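Local coordinates for large terminase protein (Enterobacteria phage P22, PDB 4DKW) that cuts viral DNA to start and end genome packaging, as the magnesium-dependent C-terminal nuclease domain of the ATP-driven packaging motor subunit, at residues 63-66 with 67-71; 98-101 with 102-105; 128-131 with 132-135; 134-138 with 139-143. One frame throughout, in Å; residues are numbered along the deposited sequence.

Interaction 1. Residues 63-66 with 67-71; sequences SENT and AVQAW. With SO4 (sulfate ion), chain G.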
loop_
_atom_site.group_PDB
_atom_site.type_symbol
_atom_site.label_atom_id
_atom_site.label_comp_id
_atom_site.label_asym_id
_atom_site.label_seq_id
_atom_site.Cartn_x
_atom_site.Cartn_y
_atom_site.Cartn_z
ATOM N N SER A 63 -5.739 14.015 3.800
ATOM C CA SER A 63 -7.147 14.111 4.188
ATOM C C SER A 63 -7.918 15.034 3.252
ATOM O O SER A 63 -7.356 15.954 2.658
ATOM C CB SER A 63 -7.286 14.641 5.619
ATOM O OG SER A 63 -6.727 13.758 6.574
ATOM N N GLU A 64 -9.216 14.781 3.139
ATOM C CA GLU A 64 -10.139 15.673 2.441
ATOM C C GLU A 64 -9.713 16.039 1.022
ATOM O O GLU A 64 -9.747 17.208 0.632
ATOM C CB GLU A 64 -10.404 16.927 3.275
ATOM C CG GLU A 64 -11.071 16.623 4.608
ATOM C CD GLU A 64 -11.166 17.834 5.510
ATOM O OE1 GLU A 64 -10.579 18.884 5.170
ATOM O OE2 GLU A 64 -11.831 17.732 6.564
ATOM N N ASN A 65 -9.299 15.027 0.265
ATOM C CA ASN A 65 -9.039 15.176 -1.164
ATOM C C ASN A 65 -9.942 14.259 -1.986
ATOM O O ASN A 65 -10.211 13.116 -1.606
ATOM C CB ASN A 65 -7.567 14.890 -1.497
ATOM C CG ASN A 65 -6.694 16.132 -1.434
ATOM O OD1 ASN A 65 -6.961 17.062 -0.664
ATOM N ND2 ASN A 65 -5.645 16.158 -2.255
ATOM N N THR A 66 -10.422 14.771 -3.111
ATOM C CA THR A 66 -11.221 13.969 -4.017
ATOM C C THR A 66 -10.310 13.066 -4.836
ATOM O O THR A 66 -9.084 13.162 -4.745
ATOM C CB THR A 66 -12.029 14.860 -4.974
ATOM O OG1 THR A 66 -11.130 15.604 -5.802
ATOM C CG2 THR A 66 -12.898 15.826 -4.195
ATOM N N ALA A 67 -10.909 12.187 -5.634
ATOM C CA ALA A 67 -10.140 11.325 -6.527
ATOM C C ALA A 67 -9.416 12.145 -7.600
ATOM O O ALA A 67 -8.288 11.816 -7.978
ATOM C CB ALA A 67 -11.045 10.273 -7.165
ATOM N N VAL A 68 -10.067 13.211 -8.077
ATOM C CA VAL A 68 -9.479 14.128 -9.056
ATOM C C VAL A 68 -8.235 14.816 -8.493
ATOM O O VAL A 68 -7.240 14.990 -9.195
ATOM C CB VAL A 68 -10.515 15.186 -9.527
ATOM C CG1 VAL A 68 -9.890 16.180 -10.502
ATOM C CG2 VAL A 68 -11.742 14.505 -10.135
ATOM N N GLN A 69 -8.296 15.195 -7.217
ATOM C CA GLN A 69 -7.146 15.788 -6.546
ATOM C C GLN A 69 -6.034 14.769 -6.307
ATOM O O GLN A 69 -4.855 15.105 -6.427
ATOM C CB GLN A 69 -7.545 16.435 -5.222
ATOM C CG GLN A 69 -8.499 17.612 -5.368
ATOM C CD GLN A 69 -8.927 18.172 -4.027
ATOM O OE1 GLN A 69 -9.879 17.686 -3.414
ATOM N NE2 GLN A 69 -8.219 19.192 -3.558
ATOM N N ALA A 70 -6.406 13.539 -5.958
ATOM C CA ALA A 70 -5.421 12.483 -5.769
ATOM C C ALA A 70 -4.649 12.261 -7.066
ATOM O O ALA A 70 -3.417 12.259 -7.075
ATOM C CB ALA A 70 -6.094 11.192 -5.316
ATOM N N TRP A 71 -5.385 12.110 -8.161
ATOM C CA TRP A 71 -4.792 11.926 -9.483
ATOM C C TRP A 71 -3.854 13.066 -9.870
ATOM O O TRP A 71 -2.778 12.832 -10.402
ATOM C CB TRP A 71 -5.880 11.754 -10.547
ATOM C CG TRP A 71 -5.336 11.584 -11.940
ATOM C CD1 TRP A 71 -5.397 12.493 -12.963
ATOM C CD2 TRP A 71 -4.641 10.442 -12.462
ATOM N NE1 TRP A 71 -4.789 11.982 -14.088
ATOM C CE2 TRP A 71 -4.316 10.728 -13.806
ATOM C CE3 TRP A 71 -4.265 9.206 -11.924
ATOM C CZ2 TRP A 71 -3.628 9.823 -14.616
ATOM C CZ3 TRP A 71 -3.585 8.308 -12.733
ATOM C CH2 TRP A 71 -3.277 8.618 -14.063
HETATM S S SO4 G . -2.521 14.369 6.758
HETATM O O1 SO4 G . -2.044 13.117 7.335
HETATM O O2 SO4 G . -1.527 14.880 5.820
HETATM O O3 SO4 G . -3.778 14.134 6.055
HETATM O O4 SO4 G . -2.735 15.345 7.821
HETATM O O HOH W 1 -11.783 18.760 -1.684
#
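Gln69 folds back over the start of its own helix and brings OE1 to within 3.0 Å of the backbone N of Thr66. The N-H points almost straight at the oxygen (169°), although the nitrogen is tilted 34° from the plane of the amide. In return, Thr66 OG1 accepts from Gln69 N at 3.2 Å, and a weak bond of 3.4 Å also runs from Thr66 OG1 to Gln69 OE1. This mutual grip is a capping box, with Thr66 as the N-cap of helix 67-78. With chi1 of 64°, Thr66 holds OG1 between its own backbone N and carbonyl carbon, over the first turn. The regular helical ladder starts at the same residue, where Ala70 N donates to Thr66 O at 3.0 Å. Water 1 adds a further donor to Gln69 OE1, 2.8 Å away. Asn65 lies against the Gln69 side chain, Asn65 CB 4.0 Å from Gln69 CB. Farther out, Trp36 packs on Thr66, and Ala70 also touches Trp60 of strand 53-62. Ahead of the cap, Ser63 OG hydrogen-bonds O3 of a sulfate ion, probably from the crystallisation liquor, at 3.0 Å, with Ser63 N as a weaker second donor.

Interaction 2. Residues 98-101 with 102-105; sequences EQLK and TQYA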
loop_
_atom_site.group_PDB
_atom_site.type_symbol
_atom_site.label_atom_id
_atom_site.label_comp_id
_atom_site.label_asym_id
_atom_site.label_seq_id
_atom_site.Cartn_x
_atom_site.Cartn_y
_atom_site.Cartn_z
ATOM N N GLU A 98 -16.502 -0.542 -4.448
ATOM C CA GLU A 98 -16.735 -0.559 -5.899
ATOM C C GLU A 98 -17.181 0.776 -6.498
ATOM O O GLU A 98 -16.843 1.090 -7.643
ATOM C CB GLU A 98 -17.734 -1.663 -6.283
ATOM C CG GLU A 98 -17.100 -2.978 -6.741
ATOM C CD GLU A 98 -16.501 -3.792 -5.593
ATOM O OE1 GLU A 98 -15.846 -4.823 -5.866
ATOM O OE2 GLU A 98 -16.672 -3.402 -4.417
ATOM N N GLN A 99 -17.945 1.553 -5.734
ATOM C CA GLN A 99 -18.383 2.864 -6.202
ATOM C C GLN A 99 -17.259 3.896 -6.117
ATOM O O GLN A 99 -17.152 4.779 -6.968
ATOM C CB GLN A 99 -19.600 3.346 -5.417
ATOM C CG GLN A 99 -20.091 4.725 -5.830
ATOM C CD GLN A 99 -21.164 5.265 -4.904
ATOM O OE1 GLN A 99 -20.934 6.223 -4.164
ATOM N NE2 GLN A 99 -22.344 4.650 -4.936
ATOM N N LEU A 100 -16.428 3.779 -5.084
ATOM C CA LEU A 100 -15.254 4.638 -4.932
ATOM C C LEU A 100 -14.204 4.333 -5.998
ATOM O O LEU A 100 -13.572 5.244 -6.538
ATOM C CB LEU A 100 -14.642 4.478 -3.538
ATOM C CG LEU A 100 -15.224 5.340 -2.415
ATOM C CD1 LEU A 100 -14.788 4.807 -1.051
ATOM C CD2 LEU A 100 -14.791 6.791 -2.596
ATOM N N LYS A 101 -14.027 3.049 -6.301
ATOM C CA LYS A 101 -13.083 2.630 -7.330
ATOM C C LYS A 101 -13.462 3.226 -8.688
ATOM O O LYS A 101 -12.586 3.564 -9.487
ATOM C CB LYS A 101 -12.966 1.092 -7.384
ATOM C CG LYS A 101 -13.582 0.426 -8.609
ATOM C CD LYS A 101 -12.498 -0.124 -9.525
ATOM C CE LYS A 101 -13.030 -0.444 -10.931
ATOM N NZ LYS A 101 -13.959 -1.614 -10.986
ATOM N N THR A 102 -14.766 3.375 -8.921
ATOM C CA THR A 102 -15.297 3.967 -10.149
ATOM C C THR A 102 -14.901 5.434 -10.266
ATOM O O THR A 102 -14.484 5.890 -11.328
ATOM C CB THR A 102 -16.838 3.847 -10.218
ATOM O OG1 THR A 102 -17.213 2.462 -10.233
ATOM C CG2 THR A 102 -17.392 4.538 -11.463
ATOM N N GLN A 103 -15.034 6.168 -9.167
ATOM C CA GLN A 103 -14.660 7.577 -9.130
ATOM C C GLN A 103 -13.168 7.745 -9.402
ATOM O O GLN A 103 -12.747 8.718 -10.030
ATOM C CB GLN A 103 -15.002 8.189 -7.767
ATOM C CG GLN A 103 -16.473 8.119 -7.382
ATOM C CD GLN A 103 -16.721 8.580 -5.957
ATOM O OE1 GLN A 103 -15.840 9.163 -5.317
ATOM N NE2 GLN A 103 -17.921 8.310 -5.447
ATOM N N TYR A 104 -12.372 6.793 -8.921
ATOM C CA TYR A 104 -10.919 6.839 -9.102
ATOM C C TYR A 104 -10.506 6.441 -10.522
ATOM O O TYR A 104 -9.594 7.038 -11.104
ATOM C CB TYR A 104 -10.214 5.983 -8.044
ATOM C CG TYR A 104 -9.966 6.725 -6.750
ATOM C CD1 TYR A 104 -8.712 7.235 -6.452
ATOM C CD2 TYR A 104 -11.001 6.950 -5.844
ATOM C CE1 TYR A 104 -8.483 7.928 -5.277
ATOM C CE2 TYR A 104 -10.784 7.645 -4.665
ATOM C CZ TYR A 104 -9.522 8.132 -4.388
ATOM O OH TYR A 104 -9.300 8.827 -3.219
ATOM N N ALA A 105 -11.194 5.446 -11.077
ATOM C CA ALA A 105 -10.980 5.055 -12.463
ATOM C C ALA A 105 -11.329 6.217 -13.387
ATOM O O ALA A 105 -10.604 6.504 -14.343
ATOM C CB ALA A 105 -11.808 3.823 -12.803
#
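Thr102 OG1 turns back along its helix and gives its proton to Glu98 O, 3.0 Å away and in the carbonyl plane. Its chi1 of -62° sets OG1 beside its own backbone N, from where both can reach Glu98 O. That carbonyl thus takes the hydroxyl and, more weakly, Thr102 N at 3.3 Å. One residue on, Gln103 N reaches Gln99 O through another weak bond. The ladder tightens after that: Tyr104 N donates to Leu100 O at 3.1 Å and Ala105 N to Lys101 O at 2.8 Å. Leu100 O is also met by the ring of Tyr104, whose CD2 edge comes to 3.2 Å with the oxygen close to the ring plane. At the far end of that side chain, Tyr104 OH is satisfied by Gln40 OE1, and the ring meets Phe34 with the planes steeply inclined. The amides of Gln99 and Gln103 stay apart, with Gln99 OE1 and Gln103 NE2 at 3.9 Å, and Gln99 is poorly ordered. Leu100 CD2 lies 3.8 Å from Gln103 OE1, and the Leu100 side chain comes to about 8 Å from a bound magnesium ion. The turns belong to helix 97-107, which links parallel strands 82-84 and 110-111 in a beta-alpha-beta crossover of the RNase H-like nuclease fold.

Interaction 3. Residues 128-131 with 132-135; sequences GISE and LRDL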
loop_
_atom_site.group_PDB
_atom_site.type_symbol
_atom_site.label_atom_id
_atom_site.label_comp_id
_atom_site.label_asym_id
_atom_site.label_seq_id
_atom_site.Cartn_x
_atom_site.Cartn_y
_atom_site.Cartn_z
ATOM N N GLY A 128 -1.272 -10.723 6.155
ATOM C CA GLY A 128 -0.445 -9.724 5.496
ATOM C C GLY A 128 0.655 -9.161 6.385
ATOM O O GLY A 128 1.790 -8.968 5.955
ATOM N N ILE A 129 0.315 -8.889 7.635
ATOM C CA ILE A 129 1.277 -8.336 8.576
ATOM C C ILE A 129 2.395 -9.324 8.866
ATOM O O ILE A 129 3.568 -8.945 8.928
ATOM C CB ILE A 129 0.588 -7.909 9.888
ATOM C CG1 ILE A 129 -0.186 -6.616 9.657
ATOM C CG2 ILE A 129 1.596 -7.725 11.007
ATOM C CD1 ILE A 129 -1.031 -6.228 10.822
ATOM N N SER A 130 2.034 -10.595 9.029
ATOM C CA SER A 130 3.030 -11.638 9.287
ATOM C C SER A 130 4.002 -11.770 8.123
ATOM O O SER A 130 5.223 -11.872 8.320
ATOM C CB SER A 130 2.370 -12.994 9.549
ATOM O OG SER A 130 1.825 -13.022 10.849
ATOM N N GLU A 131 3.460 -11.771 6.909
ATOM C CA GLU A 131 4.285 -11.932 5.722
ATOM C C GLU A 131 5.182 -10.728 5.530
ATOM O O GLU A 131 6.371 -10.879 5.254
ATOM C CB GLU A 131 3.418 -12.176 4.491
ATOM C CG GLU A 131 2.711 -13.534 4.535
ATOM C CD GLU A 131 2.137 -13.961 3.182
ATOM O OE1 GLU A 131 2.395 -13.277 2.165
ATOM O OE2 GLU A 131 1.432 -14.993 3.139
ATOM N N LEU A 132 4.623 -9.532 5.715
ATOM C CA LEU A 132 5.423 -8.311 5.626
ATOM C C LEU A 132 6.545 -8.253 6.668
ATOM O O LEU A 132 7.635 -7.787 6.363
ATOM C CB LEU A 132 4.541 -7.066 5.716
ATOM C CG LEU A 132 3.656 -6.786 4.498
ATOM C CD1 LEU A 132 2.734 -5.600 4.771
ATOM C CD2 LEU A 132 4.519 -6.526 3.269
ATOM N N ARG A 133 6.286 -8.715 7.890
ATOM C CA ARG A 133 7.318 -8.698 8.926
ATOM C C ARG A 133 8.453 -9.655 8.589
ATOM O O ARG A 133 9.619 -9.342 8.828
ATOM C CB ARG A 133 6.762 -9.050 10.313
ATOM C CG ARG A 133 7.856 -8.979 11.403
ATOM C CD ARG A 133 7.475 -9.665 12.715
ATOM N NE ARG A 133 6.385 -8.984 13.408
ATOM C CZ ARG A 133 5.129 -9.420 13.409
ATOM N NH1 ARG A 133 4.818 -10.541 12.751
ATOM N NH2 ARG A 133 4.190 -8.740 14.066
ATOM N N ASP A 134 8.108 -10.826 8.055
ATOM C CA ASP A 134 9.112 -11.799 7.623
ATOM C C ASP A 134 10.020 -11.174 6.588
ATOM O O ASP A 134 11.234 -11.294 6.678
ATOM C CB ASP A 134 8.469 -13.055 7.025
ATOM C CG ASP A 134 7.792 -13.916 8.063
ATOM O OD1 ASP A 134 8.035 -13.717 9.273
ATOM O OD2 ASP A 134 7.022 -14.810 7.653
ATOM N N LEU A 135 9.421 -10.502 5.608
ATOM C CA LEU A 135 10.177 -9.852 4.534
ATOM C C LEU A 135 11.111 -8.797 5.102
ATOM O O LEU A 135 12.264 -8.707 4.695
ATOM C CB LEU A 135 9.249 -9.236 3.485
ATOM C CG LEU A 135 8.360 -10.201 2.686
ATOM C CD1 LEU A 135 7.356 -9.433 1.826
ATOM C CD2 LEU A 135 9.226 -11.089 1.820
#
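Leu132 N donates to Gly128 O over 2.9 Å, at an N-H...O angle of 165°, in the middle of helix 125-137 of this RNase H-like domain. Arg133, Asp134 and Leu135 repeat the alpha-helical bond to Ile129, Ser130 and Glu131, none longer than 3.1 Å. Gly128 O is covered further by its own partner's side chain, Leu132 CG lying 3.2 Å from it. Leu132 goes on to pack against Arg177 and Tyr180 of helix 171-181. Glu131 joins the same two helices by a polar route, since its OE1 is hydrogen-bonded to Tyr180 OH. Another flank of the helix carries Arg133. Its CG stands anti to the backbone N (chi1 -178°), and a bend at chi3 (-67°) turns the guanidinium back toward the preceding turn. There Arg133 NH2 lies 4.1 Å from Ile129 CG2, and Arg133 NH1 lies 4.0 Å from Ser130 CA. These are loose van der Waals contacts; NH2 donates to Ile7 O, and NE too is hydrogen-bonded outside these two turns. Ile129 is itself buried against Ile7, Tyr157 and Ile165, which makes Ile7 a partner of both Ile129 and Arg133. On the exposed side, the Asp134 carboxylate lies back toward the preceding turn, its CG 3.3 Å from Ser130 O.

Interaction 4. Residues 134-138 with 139-143; sequences DLMLE and GRFKV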
loop_
_atom_site.group_PDB
_atom_site.type_symbol
_atom_site.label_atom_id
_atom_site.label_comp_id
_atom_site.label_asym_id
_atom_site.label_seq_id
_atom_site.Cartn_x
_atom_site.Cartn_y
_atom_site.Cartn_z
ATOM N N ASP A 134 8.108 -10.826 8.055
ATOM C CA ASP A 134 9.112 -11.799 7.623
ATOM C C ASP A 134 10.020 -11.174 6.588
ATOM O O ASP A 134 11.234 -11.294 6.678
ATOM C CB ASP A 134 8.469 -13.055 7.025
ATOM C CG ASP A 134 7.792 -13.916 8.063
ATOM O OD1 ASP A 134 8.035 -13.717 9.273
ATOM O OD2 ASP A 134 7.022 -14.810 7.653
ATOM N N LEU A 135 9.421 -10.502 5.608
ATOM C CA LEU A 135 10.177 -9.852 4.534
ATOM C C LEU A 135 11.111 -8.797 5.102
ATOM O O LEU A 135 12.264 -8.707 4.695
ATOM C CB LEU A 135 9.249 -9.236 3.485
ATOM C CG LEU A 135 8.360 -10.201 2.686
ATOM C CD1 LEU A 135 7.356 -9.433 1.826
ATOM C CD2 LEU A 135 9.226 -11.089 1.820
ATOM N N MET A 136 10.612 -8.003 6.042
ATOM C CA MET A 136 11.439 -6.996 6.715
ATOM C C MET A 136 12.646 -7.617 7.396
ATOM O O MET A 136 13.765 -7.120 7.251
ATOM C CB MET A 136 10.627 -6.215 7.753
ATOM C CG MET A 136 9.523 -5.374 7.156
ATOM S SD MET A 136 8.542 -4.648 8.456
ATOM C CE MET A 136 7.278 -3.814 7.490
ATOM N N LEU A 137 12.408 -8.697 8.134
ATOM C CA LEU A 137 13.448 -9.373 8.908
ATOM C C LEU A 137 14.491 -10.029 8.004
ATOM O O LEU A 137 15.676 -10.066 8.327
ATOM C CB LEU A 137 12.803 -10.411 9.839
ATOM C CG LEU A 137 11.987 -9.819 10.984
ATOM C CD1 LEU A 137 11.220 -10.923 11.691
ATOM C CD2 LEU A 137 12.901 -9.047 11.942
ATOM N N GLU A 138 14.043 -10.532 6.864
ATOM C CA GLU A 138 14.934 -11.194 5.908
ATOM C C GLU A 138 15.665 -10.201 5.013
ATOM O O GLU A 138 16.462 -10.592 4.166
ATOM C CB GLU A 138 14.138 -12.181 5.043
ATOM C CG GLU A 138 13.478 -13.283 5.852
ATOM C CD GLU A 138 12.675 -14.247 5.002
ATOM O OE1 GLU A 138 12.927 -14.316 3.783
ATOM O OE2 GLU A 138 11.808 -14.962 5.558
ATOM N N GLY A 139 15.384 -8.916 5.188
ATOM C CA GLY A 139 16.000 -7.887 4.364
ATOM C C GLY A 139 15.373 -7.763 2.973
ATOM O O GLY A 139 16.000 -7.253 2.032
ATOM N N ARG A 140 14.125 -8.207 2.836
ATOM C CA ARG A 140 13.469 -8.243 1.527
ATOM C C ARG A 140 12.293 -7.292 1.397
ATOM O O ARG A 140 11.492 -7.420 0.470
ATOM C CB ARG A 140 13.053 -9.673 1.182
ATOM C CG ARG A 140 14.259 -10.615 1.128
ATOM C CD ARG A 140 13.995 -11.896 0.339
ATOM N NE ARG A 140 13.109 -12.816 1.046
ATOM C CZ ARG A 140 11.882 -13.140 0.639
ATOM N NH1 ARG A 140 11.398 -12.621 -0.476
ATOM N NH2 ARG A 140 11.147 -13.997 1.341
ATOM N N PHE A 141 12.195 -6.343 2.326
ATOM C CA PHE A 141 11.207 -5.278 2.237
ATOM C C PHE A 141 11.902 -3.995 2.613
ATOM O O PHE A 141 12.352 -3.846 3.744
ATOM C CB PHE A 141 9.983 -5.522 3.146
ATOM C CG PHE A 141 8.945 -4.442 3.051
ATOM C CD1 PHE A 141 7.972 -4.483 2.059
ATOM C CD2 PHE A 141 8.960 -3.359 3.929
ATOM C CE1 PHE A 141 7.021 -3.469 1.953
ATOM C CE2 PHE A 141 8.012 -2.346 3.831
ATOM C CZ PHE A 141 7.044 -2.403 2.835
ATOM N N LYS A 142 11.991 -3.082 1.652
ATOM C CA LYS A 142 12.649 -1.799 1.845
ATOM C C LYS A 142 11.678 -0.650 1.575
ATOM O O LYS A 142 10.760 -0.781 0.745
ATOM C CB LYS A 142 13.865 -1.683 0.913
ATOM C CG LYS A 142 14.868 -2.812 1.029
ATOM C CD LYS A 142 15.597 -2.751 2.359
ATOM C CE LYS A 142 16.558 -3.918 2.521
ATOM N NZ LYS A 142 16.869 -4.134 3.960
ATOM N N VAL A 143 11.883 0.466 2.275
ATOM C CA VAL A 143 11.115 1.692 2.045
ATOM C C VAL A 143 12.074 2.832 1.712
ATOM O O VAL A 143 13.036 3.051 2.441
ATOM C CB VAL A 143 10.272 2.054 3.294
ATOM C CG1 VAL A 143 9.426 3.328 3.060
ATOM C CG2 VAL A 143 9.383 0.886 3.664
HETATM O O HOH W 2 14.380 -5.323 5.300
#
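Gly139 leaves the helix with a positive phi of 78°, and the chain turns back through two bonds, Arg140 N to Leu135 O at 2.7 Å and Gly139 N to Met136 O at 3.2 Å. This is a Schellman motif, closing helix 125-137 and launching strand 141-144, which pairs in parallel with strand 53-62. In the second bond, Gly139 N sits well above the carbonyl plane of Met136. Water 2 spans the corner, donating to both Met136 O and Phe141 O and accepting from Lys142 NZ. Among the side chains, Glu138 and Arg140 run alongside each other across the glycine. Arg140 offers its NE side, and both NE and NH2 grip the same oxygen, Glu138 OE1, in a salt bridge with NH2 at 3.0 Å and NE at 3.1 Å. The oxygen lies in the guanidinium plane, but the carboxylate is turned 45° from it, and both nitrogens approach from one face of the carboxylate. Arg140 NH1 is held elsewhere, by Asp52 O. One guanidinium face is covered by Leu135 CD2, 3.2 Å above the plane and offset toward the rim. Phe141 CB packs against Leu135 CB. Met136 and Phe141 point the same way, Met136 onto Phe154 and Phe141 onto Phe150 of helix 148-156. The Phe141 ring starts anti to its backbone N (chi1 -179°), which lays it beside the extended Met136 chain: Met136 CG is 3.8 Å from Phe141 CD2, and Met136 CE is 4.0 Å from Phe141 CE2.

How the interactions relate
All four contacts lie in the RNase H-like nuclease domain, following one another along the chain as two neighbouring pairs on opposite sides of its centre. Interactions 1 and 2, centred 12 Å apart, touch where helices 67-78 and 97-107 pack together, Ala67 CB lying 3.6 Å from Tyr104 CD2; this pair flanks the metal site of the nuclease. Interactions 3 and 4 are centred 8 Å apart and share Asp134 and Leu135: one is the body of helix 125-137, the other its end and the entry into strand 141-144. Leu132 CD2 meets Phe141 CE1 at 4.2 Å. Between the pairs, centres lie 28 to 32 Å apart, with the central mixed sheet joining the two flanks.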